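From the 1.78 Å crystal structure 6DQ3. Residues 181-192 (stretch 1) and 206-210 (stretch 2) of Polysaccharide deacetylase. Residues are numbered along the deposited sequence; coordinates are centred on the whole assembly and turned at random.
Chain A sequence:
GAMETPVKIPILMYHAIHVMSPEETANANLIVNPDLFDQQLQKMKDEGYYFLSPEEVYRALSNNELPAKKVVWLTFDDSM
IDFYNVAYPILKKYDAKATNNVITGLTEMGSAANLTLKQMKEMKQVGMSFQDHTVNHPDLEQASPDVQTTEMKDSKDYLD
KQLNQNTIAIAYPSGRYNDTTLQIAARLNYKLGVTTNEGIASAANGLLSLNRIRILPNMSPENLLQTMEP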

# COMPACT_ATOMS: atom_id res chain seq x y z
N THR A 181 -8.85 16.23 6.07
CA THR A 181 -8.60 15.08 5.21
C THR A 181 -9.41 13.87 5.66
O THR A 181 -10.06 13.20 4.85
CB THR A 181 -7.10 14.72 5.21
OG1 THR A 181 -6.31 15.89 4.98
CG2 THR A 181 -6.79 13.68 4.13
N LEU A 182 -9.37 13.57 6.96
CA LEU A 182 -10.01 12.35 7.45
C LEU A 182 -11.53 12.47 7.42
O LEU A 182 -12.22 11.48 7.15
CB LEU A 182 -9.53 12.06 8.87
CG LEU A 182 -8.01 11.97 9.01
CD1 LEU A 182 -7.64 11.84 10.48
CD2 LEU A 182 -7.44 10.81 8.19
N GLN A 183 -12.06 13.66 7.71
CA GLN A 183 -13.51 13.85 7.61
C GLN A 183 -13.97 13.65 6.17
O GLN A 183 -14.98 12.99 5.93
CB GLN A 183 -13.89 15.24 8.13
CG GLN A 183 -13.58 15.47 9.61
CD GLN A 183 -13.50 16.95 9.99
OE1 GLN A 183 -13.70 17.83 9.16
NE2 GLN A 183 -13.21 17.21 11.26
N ILE A 184 -13.22 14.18 5.21
CA ILE A 184 -13.60 14.06 3.81
C ILE A 184 -13.50 12.60 3.35
O ILE A 184 -14.41 12.07 2.71
CB ILE A 184 -12.74 14.98 2.93
CG1 ILE A 184 -13.09 16.45 3.20
CG2 ILE A 184 -12.93 14.65 1.46
CD1 ILE A 184 -12.14 17.45 2.55
N ALA A 185 -12.39 11.94 3.68
CA ALA A 185 -12.22 10.55 3.28
C ALA A 185 -13.40 9.71 3.76
O ALA A 185 -13.90 8.85 3.03
CB ALA A 185 -10.90 10.00 3.83
N ALA A 186 -13.87 9.96 4.99
CA ALA A 186 -15.01 9.22 5.50
C ALA A 186 -16.27 9.49 4.68
O ALA A 186 -17.02 8.57 4.35
CB ALA A 186 -15.24 9.58 6.97
N ARG A 187 -16.51 10.76 4.34
CA ARG A 187 -17.71 11.12 3.60
C ARG A 187 -17.68 10.56 2.18
O ARG A 187 -18.74 10.35 1.57
CB ARG A 187 -17.88 12.64 3.55
CG ARG A 187 -18.39 13.26 4.84
CD ARG A 187 -18.91 14.67 4.62
NE ARG A 187 -17.88 15.58 4.12
CZ ARG A 187 -17.12 16.35 4.89
NH1 ARG A 187 -17.27 16.32 6.21
NH2 ARG A 187 -16.21 17.14 4.35
N LEU A 188 -16.49 10.34 1.63
CA LEU A 188 -16.33 9.75 0.31
C LEU A 188 -16.37 8.22 0.35
O LEU A 188 -16.08 7.59 -0.66
CB LEU A 188 -15.01 10.21 -0.31
CG LEU A 188 -14.89 11.71 -0.59
CD1 LEU A 188 -13.50 12.04 -1.11
CD2 LEU A 188 -15.96 12.13 -1.59
N ASN A 189 -16.71 7.64 1.50
CA ASN A 189 -16.92 6.20 1.66
C ASN A 189 -15.63 5.40 1.58
O ASN A 189 -15.67 4.21 1.25
CB ASN A 189 -17.94 5.69 0.63
CG ASN A 189 -19.35 6.23 0.90
OD1 ASN A 189 -20.02 6.73 -0.01
ND2 ASN A 189 -19.81 6.12 2.14
N TYR A 190 -14.49 6.01 1.88
CA TYR A 190 -13.29 5.24 2.17
C TYR A 190 -13.46 4.51 3.50
O TYR A 190 -14.01 5.05 4.45
CB TYR A 190 -12.07 6.14 2.24
CG TYR A 190 -11.57 6.58 0.89
CD1 TYR A 190 -10.81 5.73 0.10
CD2 TYR A 190 -11.84 7.85 0.41
CE1 TYR A 190 -10.35 6.13 -1.13
CE2 TYR A 190 -11.38 8.26 -0.81
CZ TYR A 190 -10.63 7.39 -1.58
OH TYR A 190 -10.17 7.79 -2.81
N LYS A 191 -12.96 3.28 3.55
CA LYS A 191 -13.05 2.47 4.76
C LYS A 191 -11.73 2.38 5.51
O LYS A 191 -11.73 2.21 6.74
CB LYS A 191 -13.51 1.05 4.41
CG LYS A 191 -14.87 0.98 3.72
CD LYS A 191 -15.96 1.56 4.61
CE LYS A 191 -17.33 1.56 3.92
NZ LYS A 191 -18.38 2.13 4.80
N LEU A 192 -10.61 2.51 4.79
CA LEU A 192 -9.28 2.40 5.35
C LEU A 192 -8.41 3.54 4.83
O LEU A 192 -8.55 3.99 3.69
CB LEU A 192 -8.60 1.08 4.97
CG LEU A 192 -9.25 -0.21 5.47
CD1 LEU A 192 -8.55 -1.41 4.83
CD2 LEU A 192 -9.19 -0.29 6.98
N GLY A 206 -7.01 4.68 14.39
CA GLY A 206 -7.97 5.29 13.48
C GLY A 206 -7.97 4.54 12.17
O GLY A 206 -6.93 4.43 11.51
N LEU A 207 -9.13 3.99 11.78
CA LEU A 207 -9.17 3.19 10.56
C LEU A 207 -8.72 3.99 9.34
O LEU A 207 -8.18 3.41 8.39
CB LEU A 207 -10.57 2.64 10.33
CG LEU A 207 -11.06 1.62 11.36
CD1 LEU A 207 -12.46 1.13 10.99
CD2 LEU A 207 -10.10 0.46 11.49
N LEU A 208 -8.94 5.30 9.34
CA LEU A 208 -8.51 6.14 8.23
C LEU A 208 -7.13 6.76 8.46
O LEU A 208 -6.72 7.65 7.70
CB LEU A 208 -9.52 7.26 7.97
CG LEU A 208 -10.87 6.77 7.46
CD1 LEU A 208 -11.86 7.93 7.36
CD2 LEU A 208 -10.76 6.06 6.12
N SER A 209 -6.40 6.29 9.48
CA SER A 209 -5.08 6.81 9.79
C SER A 209 -4.22 5.71 10.41
O SER A 209 -3.64 5.85 11.49
CB SER A 209 -5.20 8.02 10.71
OG SER A 209 -5.98 7.71 11.85
N LEU A 210 -4.08 4.59 9.70
CA LEU A 210 -3.39 3.42 10.22
C LEU A 210 -1.88 3.54 10.09
O LEU A 210 -1.36 4.07 9.10
CB LEU A 210 -3.86 2.17 9.49
CG LEU A 210 -5.33 1.80 9.63
CD1 LEU A 210 -5.76 0.79 8.58
CD2 LEU A 210 -5.58 1.26 11.03

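A single well-placed leucine can dock a turn against the end of a helix without any polar bond between them, and this polysaccharide deacetylase offers a compact example. No hydrogen bond crosses between the two stretches; 386 Å² of surface is buried, both sides summed, and Leu-208 contributes the largest share, 130 Å².

The apolar contacts are built around that residue. The CA-to-CB bond of Leu-208 runs sideways to the first stretch, but with chi1 at m and chi2 at t the end of the side chain comes nearer and meets several partners at once. Leu-208 CD1 lies 4.2 Å from CB of Ala-185 and 3.8 Å from CB of Ala-186, two neighbouring residues of the helix. Small side chains suit these places, because they let the leucine methyl come close to the helix backbone itself: Leu-208 CD1 is 3.7 Å from Ala-186 N. Ala-186 N already donates to Leu-182 O at 3.1 Å, so the approach of a methyl group costs it no hydrogen bond. The other methyl, Leu-208 CD2, faces the segment that follows the helix, 4.1 Å from CB of Tyr-190 and 3.7 Å from the backbone C of Leu-192. Tyr-190 thus offers the base of its side chain, while its ring leads away and its hydroxyl is hydrogen-bonded elsewhere in the structure.

Leu-182 closes over the turn from one helical turn earlier. It too starts sideways and bends nearer at its end, placing Leu-182 CD2 4.1 Å from Leu-208 CB. A further apolar pair involves Leu-192 and Leu-210, whose CD2 and CD1 atoms, respectively, are 3.9 Å apart; both residues are buried, as suits hydrocarbon side chains with no polar group to satisfy.

A second class of contact sets side chains or CA atoms against carbonyl oxygens. Leu-182 CD2 packs 3.3 Å from Leu-208 O, a tight van der Waals approach. The CA of Leu-192 lies 3.4 Å from Leu-207 O, with an angle of 142° at the hydrogen, a CA-H...O contact that falls close to where the two backbones draw nearest, the CA atoms of Leu-192 and Leu-208 being 4.8 Å apart. Nearby, Leu-207 CB rests 3.8 Å from Lys-191 O, while the CA-to-CB bond of Lys-191 points away.

Local hydrogen bonds shape the two surfaces that meet. Gly-206 to Ser-209 form a type I beta turn, in which Ser-209 N donates to Gly-206 O at 2.8 Å, presenting Leu-207 and Leu-208 to the first stretch. Glycine fits the start of this turn: its phi/psi of 99/121 would jam a CB against the preceding carbonyl, and a CB on Gly-206 would also lie 2.4 Å from Ser-209 OG. Beyond the helix, Tyr-190 N reaches back to Ala-185 O at 3.1 Å, helping to bring the chain round to the leucine. The principle is general: backbone bonds fix each partner's shape, and complementary packing joins them.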